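Local atomic coordinates of UDP-L-Rhamnose Synthase (Acanthamoeba polyphaga mimivirus, PDB entry 7JID), a protein that acts as an NADP-binding oxidoreductase in the synthesis of UDP-L-rhamnose, the nucleotide-activated form of the sugar. Residues G77-V80 with E81-D85; L107-G110 with C111-E114; S41-E44 with R45-E49; G13-G16 with S17-K21; T193-D196 with Q197-V201. All coordinates share one frame; numbering follows the deposited sequence. Where two conformers were deposited one is given.

Contact 1: residues G77-V80 with E81-D85; sequences GKLV and ENVKD. With NAP (NADP nicotinamide-adenine-dinucleotide phosphate), chain D.
K78 and E81 form an i to i+3 salt bridge at the N-terminal end of a Rossmann-fold helix, their chains lying side by side and pointing the same way. The glutamate can be followed outward. E81 CB rests 3.6 Å from K78 O, a carbonyl that also accepts the backbone bond of N82 N. With its CG anti to the carbonyl carbon (chi1 -60°) and the chain extended beyond it, E81 brings its CD to 3.7 Å from K78 CD, against the aliphatic part of the lysine. There the carboxylate divides its work. E81 OE1 bonds to the hydroxyl of Y72, while E81 OE2 meets K78 NZ at 3.2 Å, the amine standing above the carboxylate plane (44° out of it). Y72 also bonds weakly to K78 NZ, so one hydroxyl touches both charged ends. On another flank of the helix, L79 CD1 lies 3.8 Å from V83 CG2. L79 packs on L79 of the second subunit and V83 on F145 of that subunit, placing this turn in the dimer interface. Further along, D85 faces the cofactor: its OD2 pairs with R61, and its OD1 accepts the adenine amine N6A of NADP at 2.9 Å.

Contact 2: residues L107-G110 with C111-E114; sequences LGTG and CIFE. With AWU ([[(2~{R},3~{S},4~{R},5~{R})-5-[2,4-bis(oxidanylidene)pyrimidin-1-yl]-3,4-bis(oxidanyl)oxolan-2-yl]methoxy-oxidanyl-phosphoryl] [(2~{R},3~{R},4~{R},5~{R},6~{S})-6-methyl-3,4,5-tris(oxidanyl)oxan-2-yl] hydrogen phosphate), chain C; EDO (1,2-ethanediol), chain G.
T109 OG1 is gripped by two groups, one from the chain and one from the ligand: C111 N donates to it at 3.0 Å along a nearly straight path (166°), and the rhamnose hydroxyl O4' of the bound UDP-sugar bonds to the same T109 OG1 at 2.8 Å. The threonine hydroxyl stands trans to its own backbone nitrogen (chi1 -177°), which lets it serve chain and ligand together. C111 then sends its side chain toward the sugar, with C111 SG 3.0 Å from O3' of the ligand. On the side of T109 CG2 the packing is apolar: it approaches I112 CG2 to 4.1 Å, the two side chains crossing at a slant. The turn itself is closed by a weak bond from I112 N to G110 O, 2.9 Å long. G110 O also receives N260 ND2 and lies 3.7 Å from F113 CD2, while the F113 ring stacks with F126. Behind T109 stand Y139 and K143 of helix 138-150, spaced as in the Tyr-x-x-x-Lys signature. A threonine at the C-terminal end of the fourth parallel strand, touching that pair and a sugar hydroxyl at C4', is consistent with the Ser/Thr-Tyr-Lys active site of extended short-chain dehydrogenases.

Contact 3: residues S41-E44 with R45-E49; sequences SAVE and REISE
Helix 40-50, one of the helices flanking the Rossmann sheet, carries R45 folded back along its own axis onto S41 and A42. The arginine chain bends at chi3 (-64°), and this lays its guanidinium nearly flat on the preceding turn: S41 O and A42 CA lie under the same face, each about 3.4 Å from the plane. S41 O accepts R45 N at 3.0 Å; R45 NH1 is 3.4 Å from the same S41 O, but that oxygen lies over the guanidinium face, away from the N-H directions, so this is a stacked approach and not a second hydrogen bond. The in-plane donor instead serves a water, which accepts from R45 NH2 at 2.8 Å and also lies 2.6 Å from S41 OG. The serine was modelled in two conformers, and the water link is described for one of them. The inward flank is apolar, with V43 CG1 and I47 CD1 3.8 Å apart and both residues packed on I96 of helix 79-99. E44, by contrast, sends its carboxylate to K99 and Y100. The chemistry is that of an amphipathic helix: the valine and isoleucine seal one side, while R45 spreads its flat face over backbone and keeps an N-H edge for solvent.

Contact 4: residues G13-G16 with S17-K21; sequences GWIG and SMVSK. With NAP (NADP nicotinamide-adenine-dinucleotide phosphate), chain D.
G13 and S17 meet across the first turn of helix 14-25, in the dinucleotide-binding Gly-x-x-Gly-x-x-Gly motif of the Rossmann fold, whose last two glycines are G13 and G16. The first shell is backbone. W14 N donates to the NADP phosphate oxygen O1A at 2.9 Å, and I15 N reaches O2N on the second phosphate at 2.8 Å, both bonds almost straight (170° and 173°). These amides open the helix, so its positive end probably favours the diphosphate. G13, at the N-cap and bare of a side chain, lets the ribose-linked oxygen O5B come close to its CA.

The second shell fixes that turn. S17 N bonds to G13 O at 2.9 Å, and S17 OG sits 2.8 Å from the same G13 O and hydrogen-bonds to N11 O in the glycine-rich loop. Farther along, I15 CG2 touches V19 CG2 at 4.1 Å as the two side chains cross. M18, in the conformer described, bends at chi3 and sets its methyl over one face of the W14 indole, CE standing 4.0 Å from the five-membered ring centroid, only 16° off the normal: a CH-pi contact, with the sulfur oblique in a looser Met-aromatic one. In turn, the indole meets the cofactor with its edge, NADP O1N lying in the ring plane 3.5 Å from W14 CE3.

Contact 5: residues T193-D196 with Q197-V201; sequences TILD and QMIPV
Helix 195-207 starts loosely, for I194 O at the N-cap takes M198 N at 3.0 Å with a bent N-H angle (132°) and Q197 N only weakly, whereas L195 O receives I199 N in a sounder bond of 2.9 Å. P200 brings no N-H to the next turn, and its ring carbon CD stands 3.5 Å from D196 O, where a regular helix would place a donor; the helix is kinked there.

The side chains illustrate how a first turn can be pinned from several directions. I194 and Q197 run side by side, with I194 CD1 lying 3.7 Å from Q197 OE1 and I194 CG2 3.8 Å from Q197 CD, so a branched alkyl group lines the amide. Q197 stays extended beyond CG, which carries OE1 to its bond with N218 ND2; the same N218 accepts from I194 N through its OD1. L195 CB meets I199 CD1 at 3.9 Å, the two crossing at an angle. T193 and M198 meet almost perpendicularly, T193 CG2 being 4.1 Å from the sulfur in the M198 conformer described. The polar ends turn elsewhere: T193 OG1 bonds to F216 O and R163 N, and D196 OD2 to I168 N.

The turn sits between helices 14-25 and 277-287: L195 presses on W14, I15 and M18 of the former, I194 fits against I277, I281 and V284 of the latter, and backbone bonds from T193 and L195 to I166 tie it to the chain that follows strand 157-162.

How the contacts relate
All five contacts are local, each within one continuous run of eight or nine residues, so none closes a long loop; they follow in series without nesting or crossing. Contact 4 comes first, in the opening beta-alpha-beta unit, and contact 3 lies in the next helix. Contact 1 begins helix 79-99 and shares the NADP with contact 4, although their nearest atoms are about 12 Å apart. Strand 103-109 then leads into contact 2, where L107 CD2 touches I15 CG2 of contact 4 at 3.6 Å. Contact 5 comes last and packs directly on contact 4, M18 CE reaching L195 CD1 at 3.6 Å. Residues 13-21 therefore join the later helix to the sheet and cofactor, while contact 3 stays peripheral.

Contact 1: residues G77-V80 with E81-D85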
# COMPACT_ATOMS: atom_id res chain seq x y z
N GLY A 77 -0.96 -13.90 -6.86
CA GLY A 77 0.49 -13.81 -6.64
C GLY A 77 1.07 -12.50 -7.13
O GLY A 77 2.28 -12.29 -6.90
N LYS A 78 0.28 -11.66 -7.79
CA LYS A 78 0.82 -10.40 -8.34
C LYS A 78 0.59 -9.21 -7.40
O LYS A 78 1.14 -8.14 -7.73
CB LYS A 78 0.33 -10.10 -9.75
CG LYS A 78 0.71 -11.15 -10.77
CD LYS A 78 2.18 -11.43 -10.85
CE LYS A 78 2.53 -12.43 -11.92
NZ LYS A 78 3.92 -12.88 -11.79
N LEU A 79 -0.23 -9.34 -6.37
CA LEU A 79 -0.47 -8.19 -5.45
C LEU A 79 0.89 -7.74 -4.92
O LEU A 79 1.12 -6.52 -4.78
CB LEU A 79 -1.37 -8.57 -4.29
CG LEU A 79 -1.63 -7.42 -3.31
CD1 LEU A 79 -2.20 -6.19 -4.02
CD2 LEU A 79 -2.50 -7.92 -2.17
N VAL A 80 1.75 -8.67 -4.51
CA VAL A 80 3.07 -8.27 -3.95
C VAL A 80 3.84 -7.41 -4.96
O VAL A 80 4.45 -6.40 -4.55
CB VAL A 80 3.88 -9.49 -3.45
CG1 VAL A 80 4.22 -10.46 -4.58
CG2 VAL A 80 5.12 -9.03 -2.67
N GLU A 81 3.84 -7.74 -6.25
CA GLU A 81 4.54 -6.92 -7.27
C GLU A 81 3.85 -5.56 -7.39
O GLU A 81 4.53 -4.56 -7.47
CB GLU A 81 4.53 -7.58 -8.63
CG GLU A 81 5.21 -8.93 -8.62
CD GLU A 81 5.27 -9.54 -10.01
OE1 GLU A 81 5.04 -8.82 -11.00
OE2 GLU A 81 5.63 -10.73 -10.08
N ASN A 82 2.53 -5.55 -7.35
CA ASN A 82 1.71 -4.32 -7.43
C ASN A 82 2.16 -3.40 -6.29
O ASN A 82 2.55 -2.26 -6.56
CB ASN A 82 0.23 -4.70 -7.37
CG ASN A 82 -0.69 -3.54 -7.67
OD1 ASN A 82 -0.24 -2.43 -7.94
ND2 ASN A 82 -2.00 -3.80 -7.69
N VAL A 83 2.07 -3.84 -5.03
CA VAL A 83 2.36 -2.88 -3.93
C VAL A 83 3.85 -2.53 -3.98
O VAL A 83 4.20 -1.38 -3.73
CB VAL A 83 1.94 -3.47 -2.57
CG1 VAL A 83 2.23 -2.48 -1.46
CG2 VAL A 83 0.45 -3.78 -2.62
N LYS A 84 4.72 -3.50 -4.28
CA LYS A 84 6.18 -3.27 -4.28
C LYS A 84 6.50 -2.12 -5.26
O LYS A 84 7.28 -1.17 -4.90
CB LYS A 84 6.92 -4.53 -4.74
CG LYS A 84 8.44 -4.37 -4.80
CD LYS A 84 9.16 -5.43 -5.61
CE LYS A 84 8.86 -6.83 -5.17
NZ LYS A 84 9.35 -7.74 -6.24
N ASP A 85 6.05 -2.22 -6.50
CA ASP A 85 6.52 -1.33 -7.58
C ASP A 85 5.68 -0.08 -7.64
O ASP A 85 6.19 0.94 -8.12
CB ASP A 85 6.60 -2.09 -8.91
CG ASP A 85 7.59 -3.25 -8.91
OD1 ASP A 85 8.56 -3.23 -8.12
OD2 ASP A 85 7.39 -4.19 -9.75
PA NAP D . 7.69 0.55 -18.40
O1A NAP D . 8.22 0.63 -19.81
O2A NAP D . 7.24 -0.78 -17.87
O5B NAP D . 8.87 1.15 -17.53
C5B NAP D . 8.90 0.96 -16.12
C4B NAP D . 10.31 0.84 -15.55
O4B NAP D . 10.29 0.81 -14.13
C3B NAP D . 10.94 -0.45 -16.05
O3B NAP D . 12.23 -0.02 -16.55
C2B NAP D . 11.06 -1.27 -14.77
O2B NAP D . 12.28 -1.95 -14.78
C1B NAP D . 11.12 -0.23 -13.66
N9A NAP D . 10.75 -0.63 -12.31
C8A NAP D . 9.60 -1.14 -11.91
N7A NAP D . 9.60 -1.34 -10.59
C5A NAP D . 10.80 -0.96 -10.14
C6A NAP D . 11.42 -0.96 -8.87
N6A NAP D . 10.75 -1.40 -7.84
N1A NAP D . 12.71 -0.49 -8.82
C2A NAP D . 13.33 -0.04 -9.92
N3A NAP D . 12.83 -0.02 -11.16
C4A NAP D . 11.55 -0.46 -11.28
O3 NAP D . 6.46 1.53 -18.07
PN NAP D . 6.30 3.09 -18.52
O1N NAP D . 4.98 3.01 -19.28
O2N NAP D . 7.52 3.77 -18.98
O5D NAP D . 5.85 3.71 -17.13
C5D NAP D . 6.60 4.37 -16.12
C4D NAP D . 5.76 4.34 -14.81
O4D NAP D . 5.53 5.66 -14.43
C3D NAP D . 4.40 3.74 -15.11
O3D NAP D . 3.62 3.46 -13.89
C2D NAP D . 3.98 4.93 -16.02
O2D NAP D . 2.60 5.09 -16.36
C1D NAP D . 4.45 6.13 -15.25
P2B NAP D . 12.34 -3.53 -14.68
O1X NAP D . 12.00 -4.12 -15.98
O2X NAP D . 13.85 -3.63 -14.42
O3X NAP D . 11.48 -4.11 -13.55

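Contact 2: residues L107-G110 with C111-E114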
# COMPACT_ATOMS: atom_id res chain seq x y z
N LEU A 107 6.39 10.21 -11.38
CA LEU A 107 5.38 10.11 -12.48
C LEU A 107 4.30 9.13 -12.04
O LEU A 107 4.60 7.92 -11.95
CB LEU A 107 6.03 9.68 -13.78
CG LEU A 107 5.14 9.92 -15.02
CD1 LEU A 107 4.67 11.36 -15.11
CD2 LEU A 107 5.90 9.56 -16.29
N GLY A 108 3.16 9.67 -11.60
CA GLY A 108 2.01 8.87 -11.14
C GLY A 108 0.97 8.74 -12.24
O GLY A 108 1.27 8.65 -13.42
N THR A 109 -0.27 8.70 -11.80
CA THR A 109 -1.40 8.43 -12.70
C THR A 109 -2.64 9.20 -12.27
O THR A 109 -2.89 9.34 -11.06
CB THR A 109 -1.65 6.91 -12.79
OG1 THR A 109 -2.71 6.72 -13.73
CG2 THR A 109 -2.02 6.31 -11.45
N GLY A 110 -3.42 9.60 -13.28
CA GLY A 110 -4.77 10.12 -13.03
C GLY A 110 -5.82 9.05 -13.22
O GLY A 110 -7.00 9.42 -13.08
N CYS A 111 -5.46 7.77 -13.37
CA CYS A 111 -6.44 6.65 -13.49
C CYS A 111 -6.94 6.22 -12.10
O CYS A 111 -7.03 5.04 -11.83
CB CYS A 111 -5.87 5.55 -14.35
SG CYS A 111 -5.86 6.16 -16.07
N ILE A 112 -7.25 7.19 -11.24
CA ILE A 112 -7.71 6.97 -9.84
C ILE A 112 -9.08 7.61 -9.67
O ILE A 112 -9.61 7.59 -8.54
CB ILE A 112 -6.65 7.56 -8.88
CG1 ILE A 112 -6.51 9.07 -9.05
CG2 ILE A 112 -5.33 6.83 -9.14
CD1 ILE A 112 -5.50 9.71 -8.14
N PHE A 113 -9.63 8.18 -10.74
CA PHE A 113 -10.97 8.82 -10.70
C PHE A 113 -11.84 8.29 -11.84
O PHE A 113 -11.37 7.76 -12.84
CB PHE A 113 -10.90 10.33 -10.89
CG PHE A 113 -9.89 11.05 -10.04
CD1 PHE A 113 -10.11 11.23 -8.68
CD2 PHE A 113 -8.72 11.53 -10.59
CE1 PHE A 113 -9.20 11.94 -7.92
CE2 PHE A 113 -7.81 12.24 -9.83
CZ PHE A 113 -8.02 12.38 -8.47
N GLU A 114 -13.14 8.40 -11.63
CA GLU A 114 -14.17 8.03 -12.62
C GLU A 114 -15.21 9.15 -12.68
O GLU A 114 -15.78 9.49 -11.64
CB GLU A 114 -14.74 6.65 -12.27
CG GLU A 114 -15.85 6.19 -13.18
CD GLU A 114 -15.52 5.72 -14.59
OE1 GLU A 114 -14.45 4.99 -14.84
OE2 GLU A 114 -16.41 5.94 -15.45
PA AWU C . -5.31 -0.81 -21.92
O1A AWU C . -5.91 -1.97 -21.22
O2A AWU C . -4.51 -1.07 -23.19
O3A AWU C . -4.21 0.08 -21.12
PB AWU C . -4.06 0.22 -19.48
O1B AWU C . -5.37 0.57 -18.73
O2B AWU C . -3.21 -0.97 -18.98
O3B AWU C . -3.19 1.56 -19.48
C5' AWU C . -1.18 3.00 -16.83
O5' AWU C . -1.58 2.36 -18.03
C4' AWU C . -1.54 4.47 -16.89
O4' AWU C . -1.31 5.13 -15.63
C3' AWU C . -2.98 4.61 -17.24
O3' AWU C . -3.22 5.95 -17.58
C2' AWU C . -3.38 3.80 -18.47
C1' AWU C . -2.89 2.43 -18.41
N1 AWU C . -9.63 -0.78 -24.80
C2 AWU C . -10.52 -1.00 -25.84
O2 AWU C . -11.09 -0.03 -26.39
N3 AWU C . -10.64 -2.27 -26.34
C4 AWU C . -10.04 -3.33 -25.75
O4 AWU C . -10.19 -4.49 -26.29
C5 AWU C . -9.14 -3.11 -24.71
C6 AWU C . -9.01 -1.84 -24.16
C1C AWU C . -9.45 0.59 -24.24
C2C AWU C . -9.55 0.73 -22.72
C3C AWU C . -8.64 1.96 -22.46
C4C AWU C . -7.62 1.81 -23.54
C5C AWU C . -6.25 1.36 -23.08
C6' AWU C . 0.32 2.76 -16.74
O2' AWU C . -2.71 4.36 -19.58
O2C AWU C . -10.89 0.99 -22.38
O3C AWU C . -9.34 3.16 -22.73
O4C AWU C . -8.07 0.82 -24.46
O5C AWU C . -6.47 0.19 -22.25
C1 EDO G . -18.53 12.52 -10.24
O1 EDO G . -18.30 11.23 -10.75
C2 EDO G . -17.33 13.03 -9.56
O2 EDO G . -17.56 14.16 -8.77

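Contact 3: residues S41-E44 with R45-E49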
# COMPACT_ATOMS: atom_id res chain seq x y z
N SER A 41 17.59 0.47 1.56
CA SER A 41 19.00 0.67 2.00
C SER A 41 19.91 0.88 0.78
O SER A 41 20.81 1.74 0.87
CB SER A 41 19.45 -0.44 2.93
OG SER A 41 19.26 -1.72 2.34
N ALA A 42 19.70 0.16 -0.32
CA ALA A 42 20.50 0.37 -1.55
C ALA A 42 20.21 1.76 -2.15
O ALA A 42 21.15 2.44 -2.64
CB ALA A 42 20.25 -0.73 -2.55
N VAL A 43 18.94 2.19 -2.11
CA VAL A 43 18.55 3.52 -2.64
C VAL A 43 19.31 4.60 -1.85
O VAL A 43 19.90 5.53 -2.49
CB VAL A 43 17.03 3.74 -2.49
CG1 VAL A 43 16.68 5.19 -2.74
CG2 VAL A 43 16.27 2.79 -3.39
N GLU A 44 19.32 4.50 -0.52
CA GLU A 44 19.95 5.56 0.30
C GLU A 44 21.46 5.53 0.05
O GLU A 44 22.04 6.60 -0.06
CB GLU A 44 19.65 5.40 1.78
CG GLU A 44 20.37 6.45 2.60
CD GLU A 44 19.81 6.68 3.97
OE1 GLU A 44 18.91 5.92 4.38
OE2 GLU A 44 20.27 7.63 4.62
N ARG A 45 22.07 4.35 -0.08
CA ARG A 45 23.51 4.27 -0.41
C ARG A 45 23.75 4.94 -1.76
O ARG A 45 24.73 5.72 -1.88
CB ARG A 45 24.02 2.82 -0.39
CG ARG A 45 24.19 2.22 1.00
CD ARG A 45 24.92 0.87 0.91
NE ARG A 45 24.22 -0.18 0.18
CZ ARG A 45 23.25 -0.96 0.70
NH1 ARG A 45 22.86 -0.81 1.95
NH2 ARG A 45 22.68 -1.89 -0.05
N GLU A 46 22.90 4.67 -2.76
CA GLU A 46 23.10 5.20 -4.14
C GLU A 46 22.96 6.73 -4.11
O GLU A 46 23.81 7.41 -4.72
CB GLU A 46 22.15 4.59 -5.15
CG GLU A 46 22.43 5.04 -6.57
CD GLU A 46 21.82 4.15 -7.63
OE1 GLU A 46 20.70 3.68 -7.40
OE2 GLU A 46 22.45 3.90 -8.67
N ILE A 47 21.95 7.24 -3.44
CA ILE A 47 21.67 8.70 -3.37
C ILE A 47 22.79 9.39 -2.60
O ILE A 47 23.24 10.45 -3.04
CB ILE A 47 20.28 8.95 -2.78
CG1 ILE A 47 19.27 8.63 -3.88
CG2 ILE A 47 20.14 10.35 -2.26
CD1 ILE A 47 17.82 8.75 -3.48
N SER A 48 23.24 8.78 -1.51
CA SER A 48 24.29 9.36 -0.64
C SER A 48 25.60 9.44 -1.43
O SER A 48 26.33 10.44 -1.20
CB SER A 48 24.43 8.55 0.62
OG SER A 48 25.40 9.15 1.46
N GLU A 49 25.88 8.48 -2.31
CA GLU A 49 27.14 8.37 -3.10
C GLU A 49 27.06 9.25 -4.36
O GLU A 49 28.02 10.00 -4.64
CB GLU A 49 27.45 6.93 -3.49
CG GLU A 49 28.24 6.82 -4.79
CD GLU A 49 29.06 5.57 -5.06
OE1 GLU A 49 30.16 5.45 -4.47
OE2 GLU A 49 28.63 4.76 -5.91
O HOH W 1 20.40 -3.27 0.65

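Contact 4: residues G13-G16 with S17-K21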
# COMPACT_ATOMS: atom_id res chain seq x y z
N GLY A 13 12.97 2.07 -18.87
CA GLY A 13 11.56 1.89 -19.24
C GLY A 13 11.19 2.76 -20.42
O GLY A 13 12.00 3.60 -20.88
N TRP A 14 9.94 2.63 -20.89
CA TRP A 14 9.49 3.42 -22.06
C TRP A 14 9.62 4.91 -21.77
O TRP A 14 10.27 5.62 -22.56
CB TRP A 14 8.07 2.98 -22.41
CG TRP A 14 7.42 3.75 -23.51
CD1 TRP A 14 7.89 3.94 -24.77
CD2 TRP A 14 6.13 4.36 -23.44
NE1 TRP A 14 6.99 4.68 -25.49
CE2 TRP A 14 5.89 4.95 -24.71
CE3 TRP A 14 5.16 4.51 -22.44
CZ2 TRP A 14 4.72 5.65 -24.99
CZ3 TRP A 14 4.00 5.20 -22.72
CH2 TRP A 14 3.78 5.74 -23.98
N ILE A 15 8.93 5.42 -20.75
CA ILE A 15 8.96 6.87 -20.43
C ILE A 15 10.33 7.26 -19.92
O ILE A 15 10.81 8.30 -20.31
CB ILE A 15 7.81 7.27 -19.50
CG1 ILE A 15 6.48 6.87 -20.15
CG2 ILE A 15 7.91 8.73 -19.14
CD1 ILE A 15 5.27 7.27 -19.32
N GLY A 16 10.93 6.48 -19.01
CA GLY A 16 12.23 6.89 -18.45
C GLY A 16 13.29 7.02 -19.51
O GLY A 16 14.08 7.98 -19.41
N SER A 17 13.32 6.12 -20.49
CA SER A 17 14.25 6.19 -21.65
C SER A 17 14.02 7.51 -22.40
O SER A 17 14.98 8.17 -22.77
CB SER A 17 14.06 5.04 -22.61
OG SER A 17 14.51 3.82 -22.06
N MET A 18 12.76 7.89 -22.61
CA MET A 18 12.41 9.09 -23.41
C MET A 18 12.87 10.34 -22.68
O MET A 18 13.46 11.23 -23.31
CB MET A 18 10.91 9.20 -23.64
CG MET A 18 10.51 8.69 -24.98
SD MET A 18 8.81 9.16 -25.26
CE MET A 18 8.02 8.12 -24.03
N VAL A 19 12.59 10.40 -21.38
CA VAL A 19 12.99 11.56 -20.56
C VAL A 19 14.52 11.63 -20.54
O VAL A 19 15.05 12.73 -20.67
CB VAL A 19 12.41 11.47 -19.15
CG1 VAL A 19 12.92 12.57 -18.24
CG2 VAL A 19 10.89 11.51 -19.18
N SER A 20 15.17 10.51 -20.25
CA SER A 20 16.66 10.40 -20.21
C SER A 20 17.24 11.05 -21.47
O SER A 20 18.13 11.95 -21.32
CB SER A 20 17.08 8.96 -20.07
OG SER A 20 18.48 8.85 -19.95
N LYS A 21 16.75 10.63 -22.64
CA LYS A 21 17.23 11.12 -23.97
C LYS A 21 17.11 12.63 -24.06
O LYS A 21 18.07 13.27 -24.55
CB LYS A 21 16.45 10.48 -25.11
CG LYS A 21 17.22 9.41 -25.86
CD LYS A 21 16.43 8.14 -26.09
CE LYS A 21 17.31 6.93 -26.31
NZ LYS A 21 16.67 5.70 -25.81
PA NAP D . 7.69 0.55 -18.40
O1A NAP D . 8.22 0.63 -19.81
O2A NAP D . 7.24 -0.78 -17.87
O5B NAP D . 8.87 1.15 -17.53
C5B NAP D . 8.90 0.96 -16.12
C4B NAP D . 10.31 0.84 -15.55
O4B NAP D . 10.29 0.81 -14.13
C3B NAP D . 10.94 -0.45 -16.05
O3B NAP D . 12.23 -0.02 -16.55
C2B NAP D . 11.06 -1.27 -14.77
O2B NAP D . 12.28 -1.95 -14.78
C1B NAP D . 11.12 -0.23 -13.66
N9A NAP D . 10.75 -0.63 -12.31
C8A NAP D . 9.60 -1.14 -11.91
N7A NAP D . 9.60 -1.34 -10.59
C5A NAP D . 10.80 -0.96 -10.14
C6A NAP D . 11.42 -0.96 -8.87
N6A NAP D . 10.75 -1.40 -7.84
N1A NAP D . 12.71 -0.49 -8.82
C2A NAP D . 13.33 -0.04 -9.92
N3A NAP D . 12.83 -0.02 -11.16
C4A NAP D . 11.55 -0.46 -11.28
O3 NAP D . 6.46 1.53 -18.07
PN NAP D . 6.30 3.09 -18.52
O1N NAP D . 4.98 3.01 -19.28
O2N NAP D . 7.52 3.77 -18.98
O5D NAP D . 5.85 3.71 -17.13
C5D NAP D . 6.60 4.37 -16.12
C4D NAP D . 5.76 4.34 -14.81
O4D NAP D . 5.53 5.66 -14.43
C3D NAP D . 4.40 3.74 -15.11
O3D NAP D . 3.62 3.46 -13.89
C2D NAP D . 3.98 4.93 -16.02
O2D NAP D . 2.60 5.09 -16.36
C1D NAP D . 4.45 6.13 -15.25
P2B NAP D . 12.34 -3.53 -14.68
O1X NAP D . 12.00 -4.12 -15.98
O2X NAP D . 13.85 -3.63 -14.42
O3X NAP D . 11.48 -4.11 -13.55

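Contact 5: residues T193-D196 with Q197-V201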
# COMPACT_ATOMS: atom_id res chain seq x y z
N THR A 193 -2.47 12.27 -22.03
CA THR A 193 -1.15 12.94 -21.96
C THR A 193 -0.39 12.67 -23.24
O THR A 193 -0.05 11.52 -23.50
CB THR A 193 -0.34 12.41 -20.77
OG1 THR A 193 -1.05 12.64 -19.55
CG2 THR A 193 0.99 13.12 -20.63
N ILE A 194 -0.10 13.73 -24.03
CA ILE A 194 0.80 13.60 -25.19
C ILE A 194 2.23 13.81 -24.71
O ILE A 194 2.58 14.93 -24.33
CB ILE A 194 0.42 14.55 -26.34
CG1 ILE A 194 -1.02 14.26 -26.81
CG2 ILE A 194 1.45 14.35 -27.45
CD1 ILE A 194 -1.51 15.24 -27.79
N LEU A 195 3.00 12.73 -24.62
CA LEU A 195 4.32 12.79 -23.94
C LEU A 195 5.27 13.67 -24.76
O LEU A 195 6.07 14.35 -24.13
CB LEU A 195 4.88 11.37 -23.77
CG LEU A 195 4.21 10.53 -22.69
CD1 LEU A 195 4.80 9.13 -22.68
CD2 LEU A 195 4.34 11.17 -21.31
N ASP A 196 5.17 13.68 -26.09
CA ASP A 196 6.07 14.54 -26.90
C ASP A 196 5.91 16.01 -26.47
O ASP A 196 6.89 16.72 -26.40
CB ASP A 196 5.84 14.35 -28.39
CG ASP A 196 5.95 12.91 -28.80
OD1 ASP A 196 7.05 12.52 -29.27
OD2 ASP A 196 4.96 12.17 -28.68
N GLN A 197 4.69 16.42 -26.14
CA GLN A 197 4.37 17.80 -25.74
C GLN A 197 4.66 18.04 -24.27
O GLN A 197 5.06 19.19 -23.91
CB GLN A 197 2.91 18.08 -26.12
CG GLN A 197 2.74 18.16 -27.62
CD GLN A 197 1.30 18.11 -28.06
OE1 GLN A 197 0.40 18.33 -27.24
NE2 GLN A 197 1.10 17.81 -29.34
N MET A 198 4.46 17.05 -23.41
CA MET A 198 4.40 17.35 -21.96
C MET A 198 5.69 16.90 -21.25
O MET A 198 5.91 17.36 -20.15
CB MET A 198 3.12 16.79 -21.36
CG MET A 198 1.90 17.37 -22.05
SD MET A 198 0.34 17.10 -21.17
CE MET A 198 0.60 18.20 -19.77
N ILE A 199 6.54 16.08 -21.89
CA ILE A 199 7.83 15.70 -21.24
C ILE A 199 8.65 16.97 -21.02
O ILE A 199 9.12 17.18 -19.91
CB ILE A 199 8.56 14.57 -21.99
CG1 ILE A 199 7.95 13.22 -21.62
CG2 ILE A 199 10.05 14.60 -21.65
CD1 ILE A 199 8.47 12.07 -22.41
N PRO A 200 8.77 17.88 -22.02
CA PRO A 200 9.52 19.11 -21.78
C PRO A 200 8.99 19.94 -20.61
O PRO A 200 9.77 20.55 -19.92
CB PRO A 200 9.33 19.87 -23.10
CG PRO A 200 9.20 18.76 -24.12
CD PRO A 200 8.35 17.73 -23.41
N VAL A 201 7.67 19.97 -20.43
CA VAL A 201 7.05 20.69 -19.30
C VAL A 201 7.48 20.00 -18.00
O VAL A 201 7.82 20.71 -17.04
CB VAL A 201 5.53 20.70 -19.50
CG1 VAL A 201 4.81 21.18 -18.30
CG2 VAL A 201 5.11 21.52 -20.72